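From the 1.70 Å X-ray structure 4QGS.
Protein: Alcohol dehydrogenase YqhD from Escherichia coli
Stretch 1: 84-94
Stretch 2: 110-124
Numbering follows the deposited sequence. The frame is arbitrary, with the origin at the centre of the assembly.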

# COMPACT_ATOMS: atom_id res chain seq x y z
N THR A 84 -10.21 -16.04 10.64
CA THR A 84 -9.01 -16.18 11.45
C THR A 84 -8.81 -15.02 12.41
O THR A 84 -8.40 -15.21 13.55
CB THR A 84 -7.77 -16.33 10.56
OG1 THR A 84 -8.00 -17.35 9.59
CG2 THR A 84 -6.55 -16.70 11.40
N LEU A 85 -9.12 -13.81 11.96
CA LEU A 85 -8.95 -12.64 12.80
C LEU A 85 -9.84 -12.73 14.04
O LEU A 85 -9.44 -12.32 15.13
CB LEU A 85 -9.24 -11.36 12.01
CG LEU A 85 -8.39 -11.17 10.75
CD1 LEU A 85 -8.72 -9.87 10.06
CD2 LEU A 85 -6.89 -11.23 11.08
N MET A 86 -11.04 -13.29 13.88
CA MET A 86 -11.95 -13.49 15.01
C MET A 86 -11.40 -14.51 16.01
O MET A 86 -11.64 -14.39 17.21
CB MET A 86 -13.32 -13.95 14.52
CG MET A 86 -14.27 -12.82 14.17
SD MET A 86 -14.53 -11.66 15.53
CE MET A 86 -13.51 -10.32 15.00
N ASN A 87 -10.69 -15.52 15.51
CA ASN A 87 -10.01 -16.48 16.37
C ASN A 87 -8.98 -15.79 17.26
O ASN A 87 -8.80 -16.13 18.42
CB ASN A 87 -9.32 -17.57 15.55
CG ASN A 87 -10.26 -18.68 15.14
OD1 ASN A 87 -11.28 -18.92 15.78
ND2 ASN A 87 -9.91 -19.39 14.07
N ALA A 88 -8.30 -14.81 16.68
CA ALA A 88 -7.31 -14.04 17.43
C ALA A 88 -8.01 -13.15 18.44
O ALA A 88 -7.52 -12.96 19.55
CB ALA A 88 -6.45 -13.23 16.50
N VAL A 89 -9.15 -12.59 18.04
CA VAL A 89 -9.94 -11.75 18.94
C VAL A 89 -10.38 -12.59 20.14
O VAL A 89 -10.41 -12.10 21.27
CB VAL A 89 -11.17 -11.15 18.21
CG1 VAL A 89 -12.13 -10.49 19.21
CG2 VAL A 89 -10.72 -10.13 17.17
N LYS A 90 -10.69 -13.85 19.87
CA LYS A 90 -11.03 -14.81 20.91
C LYS A 90 -9.89 -15.01 21.91
O LYS A 90 -10.07 -14.85 23.12
CB LYS A 90 -11.41 -16.16 20.29
CG LYS A 90 -12.17 -17.09 21.24
CD LYS A 90 -11.60 -18.50 21.23
CE LYS A 90 -10.15 -18.53 21.71
NZ LYS A 90 -9.61 -19.91 21.80
N LEU A 91 -8.71 -15.35 21.39
CA LEU A 91 -7.53 -15.57 22.22
C LEU A 91 -7.21 -14.31 23.04
O LEU A 91 -6.91 -14.40 24.23
CB LEU A 91 -6.33 -15.97 21.35
CG LEU A 91 -4.97 -16.35 21.96
CD1 LEU A 91 -4.15 -17.12 20.94
CD2 LEU A 91 -4.17 -15.14 22.42
N VAL A 92 -7.29 -13.16 22.39
CA VAL A 92 -6.96 -11.89 23.03
C VAL A 92 -7.80 -11.63 24.28
O VAL A 92 -7.26 -11.31 25.34
CB VAL A 92 -7.14 -10.71 22.05
CG1 VAL A 92 -7.28 -9.42 22.81
CG2 VAL A 92 -5.97 -10.65 21.08
N ARG A 93 -9.12 -11.76 24.16
CA ARG A 93 -9.99 -11.46 25.29
C ARG A 93 -9.91 -12.57 26.35
O ARG A 93 -10.05 -12.30 27.55
CB ARG A 93 -11.43 -11.26 24.82
CG ARG A 93 -12.11 -12.52 24.33
CD ARG A 93 -13.58 -12.26 24.08
NE ARG A 93 -13.77 -11.30 23.00
CZ ARG A 93 -14.88 -10.61 22.80
NH1 ARG A 93 -15.92 -10.77 23.62
NH2 ARG A 93 -14.97 -9.76 21.78
N GLU A 94 -9.67 -13.79 25.91
CA GLU A 94 -9.57 -14.94 26.81
C GLU A 94 -8.30 -14.88 27.65
O GLU A 94 -8.32 -15.16 28.85
CB GLU A 94 -9.60 -16.24 26.01
CG GLU A 94 -10.70 -17.20 26.41
CD GLU A 94 -10.97 -18.25 25.34
OE1 GLU A 94 -10.06 -19.06 25.06
OE2 GLU A 94 -12.09 -18.26 24.78
N ASP A 110 -2.86 -5.04 8.60
CA ASP A 110 -4.28 -4.75 8.42
C ASP A 110 -5.16 -5.65 9.30
O ASP A 110 -6.08 -5.18 9.95
CB ASP A 110 -4.68 -4.91 6.95
CG ASP A 110 -4.19 -3.76 6.09
OD1 ASP A 110 -3.68 -2.77 6.67
OD2 ASP A 110 -4.34 -3.83 4.86
N GLY A 111 -4.85 -6.94 9.31
CA GLY A 111 -5.60 -7.88 10.11
C GLY A 111 -5.45 -7.56 11.59
O GLY A 111 -6.38 -7.72 12.37
N THR A 112 -4.26 -7.12 11.98
CA THR A 112 -4.03 -6.82 13.38
C THR A 112 -4.79 -5.56 13.78
O THR A 112 -5.29 -5.46 14.91
CB THR A 112 -2.52 -6.70 13.66
OG1 THR A 112 -1.89 -7.94 13.31
CG2 THR A 112 -2.28 -6.40 15.13
N LYS A 113 -4.91 -4.61 12.86
CA LYS A 113 -5.70 -3.41 13.12
C LYS A 113 -7.13 -3.81 13.44
O LYS A 113 -7.76 -3.26 14.35
CB LYS A 113 -5.66 -2.46 11.92
CG LYS A 113 -4.34 -1.73 11.73
CD LYS A 113 -4.43 -0.70 10.62
CE LYS A 113 -3.12 0.04 10.42
NZ LYS A 113 -3.23 1.09 9.36
N PHE A 114 -7.64 -4.77 12.69
CA PHE A 114 -9.00 -5.23 12.90
C PHE A 114 -9.14 -5.90 14.26
O PHE A 114 -10.09 -5.65 14.99
CB PHE A 114 -9.41 -6.18 11.79
CG PHE A 114 -10.77 -6.77 11.98
CD1 PHE A 114 -11.91 -6.00 11.80
CD2 PHE A 114 -10.90 -8.09 12.36
CE1 PHE A 114 -13.16 -6.55 11.99
CE2 PHE A 114 -12.15 -8.64 12.54
CZ PHE A 114 -13.28 -7.87 12.36
N ILE A 115 -8.17 -6.76 14.61
CA ILE A 115 -8.19 -7.42 15.91
C ILE A 115 -8.21 -6.40 17.05
O ILE A 115 -8.99 -6.54 17.99
CB ILE A 115 -6.97 -8.36 16.07
CG1 ILE A 115 -7.03 -9.47 15.03
CG2 ILE A 115 -6.93 -8.95 17.46
CD1 ILE A 115 -5.72 -10.26 14.90
N ALA A 116 -7.38 -5.37 16.95
CA ALA A 116 -7.29 -4.33 17.97
C ALA A 116 -8.62 -3.62 18.21
O ALA A 116 -8.98 -3.31 19.35
CB ALA A 116 -6.22 -3.32 17.60
N ALA A 117 -9.35 -3.34 17.14
CA ALA A 117 -10.61 -2.62 17.25
C ALA A 117 -11.73 -3.55 17.66
O ALA A 117 -12.52 -3.24 18.56
CB ALA A 117 -10.95 -1.94 15.94
N ALA A 118 -11.79 -4.70 17.00
CA ALA A 118 -12.82 -5.69 17.29
C ALA A 118 -12.82 -6.07 18.77
O ALA A 118 -13.87 -6.33 19.35
CB ALA A 118 -12.62 -6.94 16.43
N ALA A 119 -11.64 -6.07 19.37
CA ALA A 119 -11.48 -6.56 20.73
C ALA A 119 -12.15 -5.67 21.77
O ALA A 119 -12.66 -6.17 22.77
CB ALA A 119 -10.00 -6.72 21.04
N ASN A 120 -12.15 -4.36 21.55
CA ASN A 120 -12.90 -3.45 22.41
C ASN A 120 -14.26 -3.05 21.85
O ASN A 120 -14.93 -2.16 22.38
CB ASN A 120 -12.11 -2.16 22.75
CG ASN A 120 -10.68 -2.42 23.14
OD1 ASN A 120 -10.33 -3.51 23.59
ND2 ASN A 120 -9.85 -1.39 23.01
N TYR A 121 -14.67 -3.71 20.77
CA TYR A 121 -16.06 -3.58 20.34
C TYR A 121 -16.87 -4.35 21.37
O TYR A 121 -16.39 -5.36 21.90
CB TYR A 121 -16.28 -4.13 18.93
CG TYR A 121 -16.39 -3.05 17.87
CD1 TYR A 121 -17.55 -2.87 17.12
CD2 TYR A 121 -15.33 -2.19 17.65
CE1 TYR A 121 -17.63 -1.86 16.17
CE2 TYR A 121 -15.40 -1.18 16.72
CZ TYR A 121 -16.55 -1.02 15.98
OH TYR A 121 -16.60 -0.02 15.04
N PRO A 122 -18.06 -3.84 21.72
CA PRO A 122 -18.86 -4.45 22.79
C PRO A 122 -19.12 -5.97 22.64
O PRO A 122 -19.82 -6.42 21.73
CB PRO A 122 -20.17 -3.66 22.71
CG PRO A 122 -19.81 -2.36 22.15
CD PRO A 122 -18.69 -2.63 21.17
N GLU A 123 -18.49 -6.71 23.55
CA GLU A 123 -18.84 -8.08 23.98
C GLU A 123 -19.69 -8.95 23.04
O GLU A 123 -19.29 -10.06 22.69
CB GLU A 123 -19.59 -7.98 25.31
CG GLU A 123 -18.87 -7.12 26.37
CD GLU A 123 -17.74 -7.85 27.05
OE1 GLU A 123 -17.38 -8.96 26.58
OE2 GLU A 123 -17.22 -7.33 28.05
N ASN A 124 -20.87 -8.46 22.67
CA ASN A 124 -21.92 -9.30 22.09
C ASN A 124 -22.21 -8.97 20.64
O ASN A 124 -22.33 -9.86 19.78
CB ASN A 124 -23.19 -9.16 22.93
CG ASN A 124 -24.23 -10.20 22.59
OD1 ASN A 124 -23.91 -11.32 22.21
ND2 ASN A 124 -25.50 -9.85 22.76

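Two helical stretches of the alcohol dehydrogenase YqhD pack at an angle through an almost wholly apolar contact. Residues 84-94 lie within a longer helix that extends beyond both ends of the stretch; residues from Asp110 onward continue a helix begun earlier in the chain, which gives way to a loop that carries Tyr121 to Asn124. The helix axes approach to 9.2 Å, and their N-to-C directions diverge by 48° (signed crossing angle -48°), so the chains run in broadly the same sense. The CA atoms nearest each other across the contact are those of Val89 and Ile115, 5.6 Å apart. Each helix satisfies its own backbone: Val89 N donates to Leu85 O at 2.9 Å, for example, and Ala118 N to Phe114 O at 2.8 Å. No hydrogen bond crosses between the stretches, and the 550 Å² they bury together is held mainly by shape and the exclusion of water.

Ile115 is the central knob. Its CA-to-CB bond points sideways, but with chi1 m and chi2 t the end of the side chain comes nearer the first helix and settles among Leu85, Ala88, Val89 and Val92, four positions spread over two turns of the first helix. Ile115 CD1 lies 3.5 Å from Ala88 CB and 4.1 Å from Leu85 CD2, while Ile115 CG2 lies 4.0 Å from Val89 CG2 and 4.1 Å from Val92 CG2. The small Ala88 forms one wall of this pocket, its CB in direct contact with the isoleucine tip.

At the N-terminal end of the contact, Leu85 points toward the second helix. Its CD1 reaches Gly111 CA at 3.7 Å, a close approach to bare backbone; an ideal CB on Gly111 would fall 2.9 Å from Leu85 CD2, a clash, so the absence of a side chain there makes room for the leucine. Leu85 CD1 also lies 3.6 Å from Phe114 CD2. Met86 starts out pointing away, yet its flexible thioether chain bends back so that Met86 CE lies 3.3 Å from Phe114 CE2, a tight contact, and 3.8 Å from Ala118 CB. Leu85 and Met86 thus both touch the aromatic ring.

Further along, small residues keep the second helix slim. Val89 CG2 packs 3.8 Å from Ala118 CB, and Val92 CG1 lies 4.2 Å from Ala119 CB; the two valines, both with chi1 t, therefore touch Ile115 as well as an alanine.

Charge enters at the exposed margin. Arg93 points toward the second stretch, and its guanidinium lies near Ala118 O and Ala119 O, with Arg93 NH2 4.3 Å and 4.4 Å from them; there Arg93 NH1 and Glu123 OE1 form a long salt bridge at 3.8 Å. Glu123 O lies near the guanidinium plane, at its edge, 3.6 Å from Arg93 NH1, although no hydrogen bond forms. Glu123 is poorly ordered, so this electrostatic link is probably a loose one. Within the first helix, Lys90 NZ and Glu94 OE1 make a salt bridge with a weak hydrogen bond at 3.4 Å, one turn apart and clear of the second stretch.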